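Local coordinates for FBP protein (Leishmania major, PDB 5OEZ) that probably catalyses the magnesium-dependent hydrolysis of fructose 1,6-bisphosphate to fructose 6-phosphate and phosphate, and binds AMP as an allosteric ligand, at residues Y268-N273 with V300-R305; P319-S324 with L330-R335; K40-N45 with V75-A80; A168-Y173 with N178-S183. All blocks are in the same frame, centred on the assembly; numbering follows the deposited sequence.

From the N terminus the four contacts close in series, and none encloses or crosses another. Interaction 3 comes first, pairing two antiparallel helices across a connection whose residues 52-70 are not modelled. Interaction 4 follows as a tight beta hairpin in the large sheet of the N-terminal domain; the two meet where Ile42 packs on Tyr173. The C-terminal domain holds the others. Interaction 1 joins two loops that leave strands 265-268 and 298-300, and interaction 2 folds helix 325-338 back on the strand just before it, 317-323. That strand is hydrogen-bonded to both strands from which the loops of interaction 1 emerge, so these two contacts share one sheet.

Interaction 1. Residues Y268-N273 with V300-R305; sequences YPKDAN and VGSNGR
Lys270 and Ser302 make a polar loop-to-loop contact at the surface of the C-terminal domain, at one end of its mixed beta-sheet. Strands 265-268 and 298-300 both pair antiparallel with strand 317-323, through the backbones of Tyr268 with Val320 and of Val300 with Tyr321. The loops that leave these two strands come out beside Pro319, and a single side-chain bond spans them. The backbones stay well apart, with the CA atoms of Lys270 and Ser302 8.0 Å from each other, so the lysine has to bridge the distance. Its chain begins extended and then bends twice, at chi3 (-48°) and chi4 (-74°), which swings the ammonium group toward the serine; Glu226 also lies against this side chain. Ser302 packs on Pro319. Each loop has some internal order of its own. In 300-305 the backbone closes on itself, Gly301 N donating to Gly304 O at 2.9 Å. In 268-273 Asp271 OD1 takes a weak Asx-turn bond from Asn273 N at 3.0 Å. The first loop begins at the sugar-phosphate site, since Tyr268 binds fructose 6-phosphate, but Lys270 itself stands off from it: its side chain is about 9 Å from that of Lys278, another residue of that site. The bond itself is almost the whole of the contact: Lys270 NZ donates to Ser302 OG at 2.9 Å, approaching the oxygen at about 123° to its bond with CB.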
loop_
_atom_site.group_PDB
_atom_site.type_symbol
_atom_site.label_atom_id
_atom_site.label_comp_id
_atom_site.label_asym_id
_atom_site.label_seq_id
_atom_site.Cartn_x
_atom_site.Cartn_y
_atom_site.Cartn_z
ATOM N N TYR C 268 -27.235 -12.885 -21.371
ATOM C CA TYR C 268 -26.903 -14.301 -21.495
ATOM C C TYR C 268 -28.180 -14.988 -21.940
ATOM O O TYR C 268 -28.966 -15.439 -21.101
ATOM C CB TYR C 268 -26.429 -14.939 -20.218
ATOM C CG TYR C 268 -24.982 -14.734 -19.831
ATOM C CD1 TYR C 268 -23.939 -15.276 -20.582
ATOM C CD2 TYR C 268 -24.654 -14.051 -18.661
ATOM C CE1 TYR C 268 -22.604 -15.091 -20.205
ATOM C CE2 TYR C 268 -23.331 -13.882 -18.268
ATOM C CZ TYR C 268 -22.307 -14.395 -19.045
ATOM O OH TYR C 268 -21.000 -14.215 -18.658
ATOM N N PRO C 269 -28.384 -15.051 -23.255
ATOM C CA PRO C 269 -29.619 -15.581 -23.789
ATOM C C PRO C 269 -29.663 -17.076 -23.696
ATOM O O PRO C 269 -28.648 -17.713 -23.450
ATOM C CB PRO C 269 -29.556 -15.187 -25.262
ATOM C CG PRO C 269 -28.110 -15.243 -25.582
ATOM C CD PRO C 269 -27.395 -14.792 -24.322
ATOM N N LYS C 270 -30.855 -17.625 -23.880
ATOM C CA LYS C 270 -31.033 -19.061 -23.942
ATOM C C LYS C 270 -30.284 -19.577 -25.181
ATOM O O LYS C 270 -30.289 -18.952 -26.233
ATOM C CB LYS C 270 -32.524 -19.378 -24.034
ATOM C CG LYS C 270 -32.910 -20.808 -23.684
ATOM C CD LYS C 270 -34.309 -21.248 -24.123
ATOM C CE LYS C 270 -35.429 -20.276 -23.789
ATOM N NZ LYS C 270 -35.786 -20.269 -22.348
ATOM N N ASP C 271 -29.628 -20.705 -25.039
ATOM C CA ASP C 271 -28.987 -21.341 -26.170
ATOM C C ASP C 271 -29.144 -22.851 -26.050
ATOM O O ASP C 271 -29.316 -23.390 -24.944
ATOM C CB ASP C 271 -27.539 -20.864 -26.448
ATOM C CG ASP C 271 -26.519 -21.412 -25.534
ATOM O OD1 ASP C 271 -26.419 -22.633 -25.345
ATOM O OD2 ASP C 271 -25.703 -20.587 -25.133
ATOM N N ALA C 272 -29.084 -23.509 -27.202
ATOM C CA ALA C 272 -29.302 -24.957 -27.307
ATOM C C ALA C 272 -28.425 -25.830 -26.383
ATOM O O ALA C 272 -28.869 -26.875 -25.921
ATOM C CB ALA C 272 -29.144 -25.382 -28.750
ATOM N N ASN C 273 -27.195 -25.409 -26.100
ATOM C CA ASN C 273 -26.366 -26.153 -25.123
ATOM C C ASN C 273 -26.898 -26.183 -23.693
ATOM O O ASN C 273 -26.706 -27.184 -22.981
ATOM C CB ASN C 273 -24.984 -25.552 -24.932
ATOM C CG ASN C 273 -24.003 -25.948 -25.983
ATOM O OD1 ASN C 273 -23.034 -25.232 -26.239
ATOM N ND2 ASN C 273 -24.229 -27.086 -26.600
ATOM N N VAL C 300 -34.868 -8.986 -16.829
ATOM C CA VAL C 300 -35.835 -10.051 -17.165
ATOM C C VAL C 300 -35.172 -11.365 -17.546
ATOM O O VAL C 300 -33.997 -11.404 -17.937
ATOM C CB VAL C 300 -36.836 -9.604 -18.240
ATOM C CG1 VAL C 300 -37.631 -8.402 -17.725
ATOM C CG2 VAL C 300 -36.148 -9.272 -19.558
ATOM N N GLY C 301 -35.936 -12.442 -17.387
ATOM C CA GLY C 301 -35.510 -13.795 -17.748
ATOM C C GLY C 301 -36.272 -14.258 -18.965
ATOM O O GLY C 301 -36.610 -13.446 -19.810
ATOM N N SER C 302 -36.580 -15.551 -19.030
ATOM C CA SER C 302 -37.445 -16.095 -20.095
ATOM C C SER C 302 -38.914 -15.656 -20.003
ATOM O O SER C 302 -39.600 -15.623 -21.008
ATOM C CB SER C 302 -37.411 -17.623 -20.090
ATOM O OG SER C 302 -36.147 -18.102 -20.452
ATOM N N ASN C 303 -39.398 -15.331 -18.808
ATOM C CA ASN C 303 -40.805 -15.008 -18.613
ATOM C C ASN C 303 -40.989 -13.954 -17.516
ATOM O O ASN C 303 -41.506 -14.237 -16.439
ATOM C CB ASN C 303 -41.536 -16.306 -18.264
ATOM C CG ASN C 303 -43.034 -16.126 -18.085
ATOM O OD1 ASN C 303 -43.602 -15.083 -18.414
ATOM N ND2 ASN C 303 -43.681 -17.154 -17.553
ATOM N N GLY C 304 -40.595 -12.723 -17.827
ATOM C CA GLY C 304 -40.789 -11.578 -16.944
ATOM C C GLY C 304 -39.612 -11.348 -16.023
ATOM O O GLY C 304 -38.503 -11.857 -16.249
ATOM N N ARG C 305 -39.885 -10.593 -14.970
ATOM C CA ARG C 305 -38.875 -10.170 -14.015
ATOM C C ARG C 305 -38.202 -11.356 -13.352
ATOM O O ARG C 305 -38.875 -12.258 -12.869
ATOM C CB ARG C 305 -39.510 -9.286 -12.924
ATOM C CG ARG C 305 -39.981 -7.919 -13.411
ATOM C CD ARG C 305 -40.827 -7.231 -12.358
ATOM N NE ARG C 305 -40.031 -6.853 -11.190
ATOM C CZ ARG C 305 -40.480 -6.736 -9.938
ATOM N NH1 ARG C 305 -41.745 -6.978 -9.609
ATOM N NH2 ARG C 305 -39.639 -6.381 -8.979
#

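Interaction 2. Residues P319-S324 with L330-R335; sequences PVYFGS and LCMAFR
Strand segment 319-324 runs past helix 330-335 with Tyr321 and Cys331 as the nearest backbone pair, their CA atoms 8.1 Å apart, a spacing bridged by side chains alone. The CB of Tyr321 is directed toward the helix, the ring turns one face to it, and two successive helix residues meet it on that side. The methyl of Met332 lies over the ring face in a CH-pi contact, CE 4.0 Å from the ring centroid and 23° off the normal; displaced toward the rim, it comes to 3.7 Å from Tyr321 CD1. Bends at chi2 and chi3 bring the thioether round, its chain crossing the tyrosine at about a right angle. Met332 SD makes a longer, oblique Met-aromatic contact and also lies above the guanidinium plane of Arg335. Cys331 SG approaches the ring obliquely, 3.9 Å from Tyr321 CD2, as a Cys sulfur-aromatic contact. The strand passes through Ser324, at the N-cap position, into this helix, a beta-alpha connection. Around it, Phe229 and Tyr232 of helix 227-238 touch Tyr321 and Cys331, and Val300 of the adjoining strand touches Tyr321 and Met332. Val320 and Phe322 pack instead against helix 281-294, which places the strand in an alpha/beta/alpha layering.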
loop_
_atom_site.group_PDB
_atom_site.type_symbol
_atom_site.label_atom_id
_atom_site.label_comp_id
_atom_site.label_asym_id
_atom_site.label_seq_id
_atom_site.Cartn_x
_atom_site.Cartn_y
_atom_site.Cartn_z
ATOM N N PRO C 319 -31.738 -17.647 -18.079
ATOM C CA PRO C 319 -31.134 -16.615 -18.922
ATOM C C PRO C 319 -31.425 -15.231 -18.369
ATOM O O PRO C 319 -32.291 -15.077 -17.507
ATOM C CB PRO C 319 -31.848 -16.795 -20.267
ATOM C CG PRO C 319 -33.191 -17.293 -19.892
ATOM C CD PRO C 319 -33.006 -18.144 -18.661
ATOM N N VAL C 320 -30.688 -14.223 -18.834
ATOM C CA VAL C 320 -30.868 -12.849 -18.349
ATOM C C VAL C 320 -30.741 -11.849 -19.496
ATOM O O VAL C 320 -29.900 -12.011 -20.383
ATOM C CB VAL C 320 -29.851 -12.452 -17.211
ATOM C CG1 VAL C 320 -29.963 -13.391 -16.010
ATOM C CG2 VAL C 320 -28.415 -12.426 -17.721
ATOM N N TYR C 321 -31.563 -10.807 -19.417
ATOM C CA TYR C 321 -31.493 -9.628 -20.253
ATOM C C TYR C 321 -31.613 -8.429 -19.306
ATOM O O TYR C 321 -32.696 -8.137 -18.789
ATOM C CB TYR C 321 -32.621 -9.657 -21.294
ATOM C CG TYR C 321 -32.770 -11.006 -21.954
ATOM C CD1 TYR C 321 -33.623 -11.959 -21.414
ATOM C CD2 TYR C 321 -32.023 -11.355 -23.078
ATOM C CE1 TYR C 321 -33.747 -13.205 -21.983
ATOM C CE2 TYR C 321 -32.144 -12.607 -23.657
ATOM C CZ TYR C 321 -33.019 -13.523 -23.119
ATOM O OH TYR C 321 -33.163 -14.781 -23.656
ATOM N N PHE C 322 -30.485 -7.765 -19.066
ATOM C CA PHE C 322 -30.352 -6.702 -18.055
ATOM C C PHE C 322 -29.915 -5.390 -18.690
ATOM O O PHE C 322 -29.005 -5.378 -19.505
ATOM C CB PHE C 322 -29.235 -7.032 -17.043
ATOM C CG PHE C 322 -29.557 -8.112 -16.039
ATOM C CD1 PHE C 322 -30.805 -8.708 -15.936
ATOM C CD2 PHE C 322 -28.578 -8.512 -15.155
ATOM C CE1 PHE C 322 -31.043 -9.694 -14.986
ATOM C CE2 PHE C 322 -28.813 -9.481 -14.190
ATOM C CZ PHE C 322 -30.045 -10.074 -14.103
ATOM N N GLY C 323 -30.494 -4.284 -18.242
ATOM C CA GLY C 323 -29.871 -2.983 -18.438
ATOM C C GLY C 323 -30.839 -1.836 -18.546
ATOM O O GLY C 323 -31.890 -1.814 -17.879
ATOM N N SER C 324 -30.451 -0.876 -19.390
ATOM C CA SER C 324 -31.254 0.292 -19.698
ATOM C C SER C 324 -32.650 -0.157 -20.104
ATOM O O SER C 324 -32.811 -1.103 -20.885
ATOM C CB SER C 324 -30.599 1.074 -20.832
ATOM O OG SER C 324 -29.323 1.566 -20.453
ATOM N N LEU C 330 -36.622 -3.086 -26.303
ATOM C CA LEU C 330 -36.377 -3.367 -27.714
ATOM C C LEU C 330 -36.063 -4.852 -27.912
ATOM O O LEU C 330 -36.576 -5.467 -28.829
ATOM C CB LEU C 330 -35.240 -2.495 -28.265
ATOM C CG LEU C 330 -34.824 -2.717 -29.727
ATOM C CD1 LEU C 330 -35.950 -2.304 -30.643
ATOM C CD2 LEU C 330 -33.548 -1.964 -30.084
ATOM N N CYS C 331 -35.245 -5.402 -27.019
ATOM C CA CYS C 331 -34.898 -6.819 -27.015
ATOM C C CYS C 331 -36.137 -7.699 -26.850
ATOM O O CYS C 331 -36.347 -8.635 -27.602
ATOM C CB CYS C 331 -33.889 -7.100 -25.891
ATOM S SG CYS C 331 -33.296 -8.794 -25.735
ATOM N N MET C 332 -36.982 -7.369 -25.881
ATOM C CA MET C 332 -38.207 -8.128 -25.653
ATOM C C MET C 332 -39.208 -8.008 -26.797
ATOM O O MET C 332 -40.037 -8.899 -26.980
ATOM C CB MET C 332 -38.856 -7.734 -24.316
ATOM C CG MET C 332 -38.094 -8.215 -23.088
ATOM S SD MET C 332 -37.722 -9.994 -23.051
ATOM C CE MET C 332 -35.993 -10.026 -23.528
ATOM N N ALA C 333 -39.151 -6.911 -27.551
ATOM C CA ALA C 333 -40.044 -6.724 -28.693
ATOM C C ALA C 333 -39.778 -7.748 -29.785
ATOM O O ALA C 333 -40.707 -8.162 -30.468
ATOM C CB ALA C 333 -39.930 -5.312 -29.241
ATOM N N PHE C 334 -38.519 -8.127 -29.973
ATOM C CA PHE C 334 -38.194 -9.206 -30.905
ATOM C C PHE C 334 -38.724 -10.564 -30.407
ATOM O O PHE C 334 -39.208 -11.361 -31.194
ATOM C CB PHE C 334 -36.689 -9.277 -31.183
ATOM C CG PHE C 334 -36.201 -8.230 -32.135
ATOM C CD1 PHE C 334 -35.813 -6.965 -31.683
ATOM C CD2 PHE C 334 -36.145 -8.496 -33.505
ATOM C CE1 PHE C 334 -35.367 -5.986 -32.573
ATOM C CE2 PHE C 334 -35.722 -7.529 -34.391
ATOM C CZ PHE C 334 -35.322 -6.269 -33.922
ATOM N N ARG C 335 -38.625 -10.820 -29.108
ATOM C CA ARG C 335 -39.162 -12.055 -28.525
ATOM C C ARG C 335 -40.699 -12.100 -28.649
ATOM O O ARG C 335 -41.251 -13.120 -29.072
ATOM C CB ARG C 335 -38.751 -12.196 -27.040
ATOM C CG ARG C 335 -38.949 -13.588 -26.456
ATOM C CD ARG C 335 -40.261 -13.804 -25.685
ATOM N NE ARG C 335 -40.796 -12.640 -24.942
ATOM C CZ ARG C 335 -40.502 -12.303 -23.679
ATOM N NH1 ARG C 335 -39.634 -13.004 -22.944
ATOM N NH2 ARG C 335 -41.070 -11.223 -23.145
#

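Interaction 3. Residues K40-N45 with V75-A80; sequences KVIEKN and VISNIA
Ile42 lies against Ser77 with much of its side chain, at the point where the helix backbones come nearest, the two CA atoms 5.8 Å apart. CG1 and CG2 both approach Ser77 OG at 3.7 Å, and CD1 reaches past them to the CB of Ser77 at 3.8 Å. The serine oxygen is not left without a polar partner beneath this apolar cover: it bonds to Leu73 O, one turn back in its own helix. Toward the C-terminal end of 40-45, the amide of Asn45 meets the CG2 branch of Ile76, ND2 to CG2 3.6 Å, the two side chains set at a slant. A weak, bent bond from Asn45 ND2 to Val41 O, at 2.7 Å, ties that amide back to its own helix. At the other end of the contact Val41 CG1 rests on the methyl of Ala80. The segment axes approach to 9.6 Å with their directions 162° apart. Beyond the pair, Ile42 touches Tyr173 of the sheet, while Lys40 and Lys44 form salt bridges with Glu198 and Asp193 of a neighbouring subunit. Ser77 also packs on Leu120, a metal ligand in this protein, as is Asp74 just before the segment. This is a near-antiparallel helix pair of the N-terminal domain, lying between a subunit interface and the metal site.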
loop_
_atom_site.group_PDB
_atom_site.type_symbol
_atom_site.label_atom_id
_atom_site.label_comp_id
_atom_site.label_asym_id
_atom_site.label_seq_id
_atom_site.Cartn_x
_atom_site.Cartn_y
_atom_site.Cartn_z
ATOM N N LYS C 40 -11.687 -7.251 1.012
ATOM C CA LYS C 40 -10.318 -6.750 1.119
ATOM C C LYS C 40 -9.293 -7.864 1.113
ATOM O O LYS C 40 -8.210 -7.708 0.547
ATOM C CB LYS C 40 -10.165 -5.880 2.360
ATOM C CG LYS C 40 -10.920 -4.580 2.211
ATOM C CD LYS C 40 -10.723 -3.609 3.351
ATOM C CE LYS C 40 -11.309 -4.118 4.647
ATOM N NZ LYS C 40 -10.748 -3.292 5.746
ATOM N N VAL C 41 -9.625 -8.973 1.765
ATOM C CA VAL C 41 -8.757 -10.138 1.777
ATOM C C VAL C 41 -8.607 -10.713 0.368
ATOM O O VAL C 41 -7.505 -11.067 -0.056
ATOM C CB VAL C 41 -9.271 -11.217 2.767
ATOM C CG1 VAL C 41 -8.547 -12.548 2.571
ATOM C CG2 VAL C 41 -9.076 -10.735 4.197
ATOM N N ILE C 42 -9.712 -10.786 -0.357
ATOM C CA ILE C 42 -9.688 -11.285 -1.745
ATOM C C ILE C 42 -8.892 -10.357 -2.665
ATOM O O ILE C 42 -8.136 -10.819 -3.505
ATOM C CB ILE C 42 -11.115 -11.493 -2.277
ATOM C CG1 ILE C 42 -11.777 -12.636 -1.506
ATOM C CG2 ILE C 42 -11.099 -11.781 -3.771
ATOM C CD1 ILE C 42 -13.291 -12.624 -1.575
ATOM N N GLU C 43 -9.084 -9.054 -2.501
ATOM C CA GLU C 43 -8.313 -8.054 -3.239
ATOM C C GLU C 43 -6.800 -8.225 -3.033
ATOM O O GLU C 43 -6.050 -8.169 -4.004
ATOM C CB GLU C 43 -8.731 -6.644 -2.807
ATOM C CG GLU C 43 -8.452 -5.545 -3.825
ATOM C CD GLU C 43 -7.011 -5.055 -3.864
ATOM O OE1 GLU C 43 -6.281 -5.149 -2.844
ATOM O OE2 GLU C 43 -6.619 -4.536 -4.932
ATOM N N LYS C 44 -6.367 -8.402 -1.779
ATOM C CA LYS C 44 -4.947 -8.603 -1.467
ATOM C C LYS C 44 -4.382 -9.763 -2.300
ATOM O O LYS C 44 -3.335 -9.628 -2.960
ATOM C CB LYS C 44 -4.740 -8.867 0.041
ATOM C CG LYS C 44 -3.375 -9.432 0.457
ATOM C CD LYS C 44 -3.418 -10.367 1.676
ATOM C CE LYS C 44 -3.424 -9.692 3.019
ATOM N NZ LYS C 44 -2.110 -9.721 3.708
ATOM N N ASN C 45 -5.089 -10.888 -2.281
ATOM C CA ASN C 45 -4.657 -12.084 -3.022
ATOM C C ASN C 45 -4.630 -11.883 -4.536
ATOM O O ASN C 45 -3.682 -12.301 -5.203
ATOM C CB ASN C 45 -5.520 -13.281 -2.634
ATOM C CG ASN C 45 -5.248 -13.735 -1.214
ATOM O OD1 ASN C 45 -4.196 -14.297 -0.939
ATOM N ND2 ASN C 45 -6.166 -13.456 -0.302
ATOM N N VAL C 75 -10.700 -21.047 -4.059
ATOM C CA VAL C 75 -10.723 -21.711 -2.772
ATOM C C VAL C 75 -10.543 -20.682 -1.656
ATOM O O VAL C 75 -11.327 -20.666 -0.707
ATOM C CB VAL C 75 -9.653 -22.823 -2.695
ATOM C CG1 VAL C 75 -9.534 -23.394 -1.280
ATOM C CG2 VAL C 75 -9.989 -23.936 -3.681
ATOM N N ILE C 76 -9.538 -19.820 -1.806
ATOM C CA ILE C 76 -9.236 -18.766 -0.830
ATOM C C ILE C 76 -10.433 -17.839 -0.651
ATOM O O ILE C 76 -10.810 -17.537 0.475
ATOM C CB ILE C 76 -7.990 -17.939 -1.257
ATOM C CG1 ILE C 76 -6.718 -18.770 -1.105
ATOM C CG2 ILE C 76 -7.837 -16.669 -0.424
ATOM C CD1 ILE C 76 -5.608 -18.333 -2.034
ATOM N N SER C 77 -10.999 -17.364 -1.762
ATOM C CA SER C 77 -12.174 -16.494 -1.699
ATOM C C SER C 77 -13.340 -17.123 -0.970
ATOM O O SER C 77 -14.013 -16.446 -0.216
ATOM C CB SER C 77 -12.646 -16.024 -3.065
ATOM O OG SER C 77 -11.567 -15.481 -3.799
ATOM N N ASN C 78 -13.572 -18.411 -1.189
ATOM C CA ASN C 78 -14.677 -19.096 -0.537
ATOM C C ASN C 78 -14.448 -19.194 0.966
ATOM O O ASN C 78 -15.326 -18.851 1.756
ATOM C CB ASN C 78 -14.871 -20.490 -1.128
ATOM C CG ASN C 78 -16.169 -21.122 -0.679
ATOM O OD1 ASN C 78 -17.230 -20.495 -0.731
ATOM N ND2 ASN C 78 -16.093 -22.352 -0.206
ATOM N N ILE C 79 -13.254 -19.637 1.339
ATOM C CA ILE C 79 -12.829 -19.737 2.736
ATOM C C ILE C 79 -12.998 -18.412 3.505
ATOM O O ILE C 79 -13.461 -18.406 4.653
ATOM C CB ILE C 79 -11.352 -20.194 2.822
ATOM C CG1 ILE C 79 -11.245 -21.677 2.453
ATOM C CG2 ILE C 79 -10.766 -19.984 4.229
ATOM C CD1 ILE C 79 -9.834 -22.158 2.178
ATOM N N ALA C 80 -12.609 -17.311 2.863
ATOM C CA ALA C 80 -12.666 -15.983 3.462
ATOM C C ALA C 80 -14.090 -15.557 3.752
ATOM O O ALA C 80 -14.433 -15.249 4.897
ATOM C CB ALA C 80 -12.002 -14.969 2.548
#

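Interaction 4. Residues A168-Y173 with N178-S183; sequences AGYAVY and NLVLTS
Tyr170 and Val180 stand side by side on one face as a hydrogen-bonded pair in a beta hairpin, strands 167-173 and 177-182, within the large sheet of the N-terminal domain. The tyrosine CB leaves on the same face as Ala168 and Val172, and chi1 of 65° sets CG between the backbone N and the carbonyl carbon, so the ring stands alongside the valine. CE1 then meets Val180 CG2 and CE2 meets Val180 CB. Farther out, CZ lies 3.5 Å from Val180 CB, which sits over the ring face, offset toward the rim, in a CH-pi contact. At the tip, Tyr170 OH touches Val180 CG2 at 3.5 Å and is hydrogen-bonded to His257 ND1, linking the hairpin to helix 252-262. Three pairs of backbone bonds hold the register, joining Ala168 with Thr182, Tyr170 with Val180 and Val172 with Asn178. The straightest is Val180 N to Tyr170 O, 2.9 Å with 169° at the hydrogen. Between these pairs lie the non-hydrogen-bonded ones. Gly169 and Leu181 have CA atoms only 4.1 Å apart, and Ala171 CA lies 3.2 Å from Asn178 O in a CA-H...O contact. The face carrying Leu179 and Leu181 packs on Leu12 of helix 12-18; Leu181 also touches Ile16, part of the AMP site, so the hairpin separates that helix from helices 252-262 and 281-294. Leu181 also folds back over the neighbouring strand, placing its CD1 3.5 Å from Ala168 O.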
loop_
_atom_site.group_PDB
_atom_site.type_symbol
_atom_site.label_atom_id
_atom_site.label_comp_id
_atom_site.label_asym_id
_atom_site.label_seq_id
_atom_site.Cartn_x
_atom_site.Cartn_y
_atom_site.Cartn_z
ATOM N N ALA C 168 -28.583 -6.534 -1.579
ATOM C CA ALA C 168 -27.733 -7.152 -2.582
ATOM C C ALA C 168 -26.540 -6.263 -2.879
ATOM O O ALA C 168 -26.631 -5.054 -2.761
ATOM C CB ALA C 168 -28.520 -7.398 -3.867
ATOM N N GLY C 169 -25.448 -6.856 -3.333
ATOM C CA GLY C 169 -24.324 -6.067 -3.785
ATOM C C GLY C 169 -23.325 -6.862 -4.587
ATOM O O GLY C 169 -23.424 -8.088 -4.671
ATOM N N TYR C 170 -22.333 -6.164 -5.140
ATOM C CA TYR C 170 -21.180 -6.823 -5.729
ATOM C C TYR C 170 -19.897 -6.030 -5.493
ATOM O O TYR C 170 -19.934 -4.870 -5.125
ATOM C CB TYR C 170 -21.398 -7.085 -7.215
ATOM C CG TYR C 170 -21.513 -5.854 -8.068
ATOM C CD1 TYR C 170 -20.379 -5.129 -8.461
ATOM C CD2 TYR C 170 -22.747 -5.409 -8.491
ATOM C CE1 TYR C 170 -20.501 -3.990 -9.246
ATOM C CE2 TYR C 170 -22.879 -4.268 -9.260
ATOM C CZ TYR C 170 -21.754 -3.562 -9.633
ATOM O OH TYR C 170 -21.868 -2.430 -10.394
ATOM N N ALA C 171 -18.771 -6.711 -5.667
ATOM C CA ALA C 171 -17.463 -6.090 -5.696
ATOM C C ALA C 171 -16.809 -6.343 -7.064
ATOM O O ALA C 171 -16.919 -7.436 -7.608
ATOM C CB ALA C 171 -16.597 -6.640 -4.577
ATOM N N VAL C 172 -16.145 -5.322 -7.609
ATOM C CA VAL C 172 -15.374 -5.445 -8.843
ATOM C C VAL C 172 -13.915 -5.231 -8.499
ATOM O O VAL C 172 -13.565 -4.195 -7.951
ATOM C CB VAL C 172 -15.717 -4.358 -9.863
ATOM C CG1 VAL C 172 -15.277 -4.788 -11.258
ATOM C CG2 VAL C 172 -17.179 -4.049 -9.845
ATOM N N TYR C 173 -13.080 -6.202 -8.831
ATOM C CA TYR C 173 -11.647 -6.127 -8.615
ATOM C C TYR C 173 -10.989 -5.795 -9.950
ATOM O O TYR C 173 -10.767 -6.665 -10.782
ATOM C CB TYR C 173 -11.124 -7.460 -8.068
ATOM C CG TYR C 173 -11.889 -8.000 -6.875
ATOM C CD1 TYR C 173 -11.612 -7.556 -5.575
ATOM C CD2 TYR C 173 -12.896 -8.963 -7.040
ATOM C CE1 TYR C 173 -12.329 -8.043 -4.487
ATOM C CE2 TYR C 173 -13.613 -9.454 -5.953
ATOM C CZ TYR C 173 -13.327 -8.996 -4.676
ATOM O OH TYR C 173 -14.014 -9.500 -3.590
ATOM N N ASN C 178 -14.211 -1.619 -6.430
ATOM C CA ASN C 178 -15.503 -0.997 -6.204
ATOM C C ASN C 178 -16.416 -1.926 -5.480
ATOM O O ASN C 178 -16.302 -3.132 -5.621
ATOM C CB ASN C 178 -16.153 -0.657 -7.509
ATOM C CG ASN C 178 -15.363 0.363 -8.296
ATOM O OD1 ASN C 178 -14.991 0.131 -9.452
ATOM N ND2 ASN C 178 -15.117 1.504 -7.684
ATOM N N LEU C 179 -17.296 -1.355 -4.670
ATOM C CA LEU C 179 -18.333 -2.095 -3.989
ATOM C C LEU C 179 -19.631 -1.364 -4.235
ATOM O O LEU C 179 -19.753 -0.190 -3.904
ATOM C CB LEU C 179 -18.035 -2.209 -2.493
ATOM C CG LEU C 179 -18.794 -3.297 -1.731
ATOM C CD1 LEU C 179 -17.970 -3.765 -0.547
ATOM C CD2 LEU C 179 -20.161 -2.816 -1.270
ATOM N N VAL C 180 -20.594 -2.055 -4.837
ATOM C CA VAL C 180 -21.874 -1.464 -5.209
ATOM C C VAL C 180 -22.941 -2.230 -4.445
ATOM O O VAL C 180 -22.905 -3.455 -4.402
ATOM C CB VAL C 180 -22.066 -1.570 -6.730
ATOM C CG1 VAL C 180 -23.431 -1.070 -7.176
ATOM C CG2 VAL C 180 -20.965 -0.783 -7.442
ATOM N N LEU C 181 -23.902 -1.519 -3.879
ATOM C CA LEU C 181 -24.766 -2.073 -2.860
ATOM C C LEU C 181 -26.156 -1.474 -2.950
ATOM O O LEU C 181 -26.293 -0.292 -3.294
ATOM C CB LEU C 181 -24.140 -1.705 -1.503
ATOM C CG LEU C 181 -24.837 -2.083 -0.203
ATOM C CD1 LEU C 181 -24.967 -3.595 -0.054
ATOM C CD2 LEU C 181 -24.053 -1.505 0.956
ATOM N N THR C 182 -27.184 -2.255 -2.614
ATOM C CA THR C 182 -28.539 -1.719 -2.414
ATOM C C THR C 182 -29.174 -2.359 -1.189
ATOM O O THR C 182 -28.903 -3.524 -0.898
ATOM C CB THR C 182 -29.470 -1.912 -3.655
ATOM O OG1 THR C 182 -30.748 -1.286 -3.419
ATOM C CG2 THR C 182 -29.711 -3.384 -3.989
ATOM N N SER C 183 -30.035 -1.599 -0.510
ATOM C CA SER C 183 -30.905 -2.113 0.568
ATOM C C SER C 183 -32.386 -1.812 0.310
ATOM O O SER C 183 -33.168 -1.770 1.246
ATOM C CB SER C 183 -30.496 -1.504 1.923
ATOM O OG SER C 183 -29.314 -2.121 2.378
#